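Local structure of D-isomer specific 2-hydroxyacid dehydrogenase NAD-binding (Xanthobacter autotrophicus, 4XA8) at the interface of chains A and B. The protein is a D-isomer-specific 2-hydroxyacid dehydrogenase, an oxidoreductase that probably uses a nicotinamide adenine dinucleotide cofactor such as NADPH to interconvert D-2-hydroxyacids and 2-oxoacids. Residues are numbered along the deposited sequence; one frame, centred on the assembly and turned at random. Chains: chain A/B, D-isomer specific 2-hydroxyacid dehydrogenase NAD-binding.

The interface of chains A and B. Residues chain A 15-17, 265-266, 282; chain B 134, 136.
B:Trp134 and B:Tyr136 reach from a loop of one subunit into a largely apolar socket of its copy, part of the two-fold symmetric interface of the deposited pair, probably the biological dimer, since D-2-hydroxyacid dehydrogenases are commonly dimers; its twin, with chains exchanged, would let each subunit clasp the other. The indole of B:Trp134 is sandwiched between two prolines. CB of A:Pro282 lies over the middle of one face, 3.3 Å from the centroid of the six-membered ring. Against the opposite face, A:Pro265 places CA over the six-membered ring, 3.7 Å from its centroid, and CB over the five-membered ring, so CH-pi contacts grip both sides. CG of B:Trp134 is anti to the backbone N (chi1 -176°), extending the rings between the prolines; the backbone N of A:Leu266 sits above the rim of the benzo ring, on the A:Pro265 face, 3.3 Å from CE3. The indole NE1 is 2.9 Å from water 1, which in turn is 2.7 Å from the carbonyl O of A:Val16, a bridge that would help fix the rotation of the indole. A leucine in place of B:Trp134 would probably leave the two prolines without a flat surface to close on and the A:Val16 carbonyl without its water-mediated link across the interface. B:Tyr136 uses its phenolic end: OH donates a short 2.6 Å hydrogen bond to the carbonyl O of A:Ala15, nearly in line with the C=O (161°). This oxygen meets the phenol ring at its edge, in plane, while CD1 of B:Trp134 lies over one face toward the rim, which would help hold the two aromatic side chains in place. CE2 of the tyrosine also packs 4.0 Å from CA of A:Val16. In chain A, the socket combines the loop between strand 9-13 and helix 19-29 with segments following strands 253-258 and 278-280; the chain B residues lie in the loop between helix 122-130 and the 3-10 helix 142-144.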
loop_
_atom_site.group_PDB
_atom_site.type_symbol
_atom_site.label_atom_id
_atom_site.label_comp_id
_atom_site.label_asym_id
_atom_site.label_seq_id
_atom_site.Cartn_x
_atom_site.Cartn_y
_atom_site.Cartn_z
ATOM N N ALA A 15 -4.911 23.514 12.839
ATOM C CA ALA A 15 -5.363 23.661 11.427
ATOM C C ALA A 15 -5.372 22.322 10.687
ATOM O O ALA A 15 -5.844 22.257 9.535
ATOM C CB ALA A 15 -4.464 24.648 10.698
ATOM N N VAL A 16 -4.860 21.265 11.326
ATOM C CA VAL A 16 -4.687 19.960 10.660
ATOM C C VAL A 16 -5.443 18.819 11.379
ATOM O O VAL A 16 -5.233 17.661 11.078
ATOM C CB VAL A 16 -3.184 19.621 10.403
ATOM C CG1 VAL A 16 -2.536 20.663 9.520
ATOM C CG2 VAL A 16 -2.397 19.530 11.701
ATOM N N ASP A 17 -6.326 19.155 12.315
ATOM C CA ASP A 17 -7.071 18.179 13.125
ATOM C C ASP A 17 -8.480 18.717 13.318
ATOM O O ASP A 17 -8.690 19.918 13.314
ATOM C CB ASP A 17 -6.440 17.952 14.503
ATOM C CG ASP A 17 -5.000 17.426 14.451
ATOM O OD1 ASP A 17 -4.836 16.179 14.451
ATOM O OD2 ASP A 17 -4.049 18.255 14.505
ATOM N N PRO A 265 -2.133 23.435 6.444
ATOM C CA PRO A 265 -2.384 22.741 5.190
ATOM C C PRO A 265 -1.566 23.333 4.027
ATOM O O PRO A 265 -1.302 24.544 3.987
ATOM C CB PRO A 265 -3.856 22.951 4.966
ATOM C CG PRO A 265 -4.443 23.396 6.271
ATOM C CD PRO A 265 -3.349 23.938 7.099
ATOM N N LEU A 266 -1.170 22.494 3.105
ATOM C CA LEU A 266 -0.389 22.915 1.928
ATOM C C LEU A 266 -1.076 24.004 1.131
ATOM O O LEU A 266 -2.201 23.821 0.687
ATOM C CB LEU A 266 -0.148 21.723 1.020
ATOM C CG LEU A 266 0.736 21.942 -0.209
ATOM C CD1 LEU A 266 2.144 22.290 0.161
ATOM C CD2 LEU A 266 0.677 20.739 -1.152
ATOM N N PRO A 282 -2.560 14.239 3.460
ATOM C CA PRO A 282 -2.491 15.324 4.415
ATOM C C PRO A 282 -2.283 14.834 5.840
ATOM O O PRO A 282 -3.258 14.713 6.588
ATOM C CB PRO A 282 -3.855 16.017 4.232
ATOM C CG PRO A 282 -4.739 14.985 3.614
ATOM C CD PRO A 282 -3.939 13.806 3.209
ATOM N N TRP B 134 -7.080 20.139 0.778
ATOM C CA TRP B 134 -6.616 19.396 1.931
ATOM C C TRP B 134 -7.862 18.799 2.635
ATOM O O TRP B 134 -8.736 19.551 3.127
ATOM C CB TRP B 134 -5.897 20.389 2.803
ATOM C CG TRP B 134 -5.253 19.805 3.993
ATOM C CD1 TRP B 134 -5.836 19.541 5.191
ATOM C CD2 TRP B 134 -3.864 19.504 4.143
ATOM N NE1 TRP B 134 -4.925 19.044 6.067
ATOM C CE2 TRP B 134 -3.692 19.013 5.451
ATOM C CE3 TRP B 134 -2.755 19.563 3.284
ATOM C CZ2 TRP B 134 -2.463 18.574 5.922
ATOM C CZ3 TRP B 134 -1.516 19.131 3.765
ATOM C CH2 TRP B 134 -1.376 18.638 5.055
ATOM N N TYR B 136 -9.995 16.451 5.311
ATOM C CA TYR B 136 -10.031 16.004 6.737
ATOM C C TYR B 136 -10.944 14.752 6.899
ATOM O O TYR B 136 -12.125 14.795 6.525
ATOM C CB TYR B 136 -10.581 17.135 7.616
ATOM C CG TYR B 136 -9.784 18.401 7.581
ATOM C CD1 TYR B 136 -10.049 19.402 6.660
ATOM C CD2 TYR B 136 -8.772 18.624 8.512
ATOM C CE1 TYR B 136 -9.299 20.562 6.630
ATOM C CE2 TYR B 136 -8.027 19.766 8.497
ATOM C CZ TYR B 136 -8.261 20.728 7.557
ATOM O OH TYR B 136 -7.489 21.864 7.587
HETATM O O HOH W 1 -5.025 17.291 8.416
#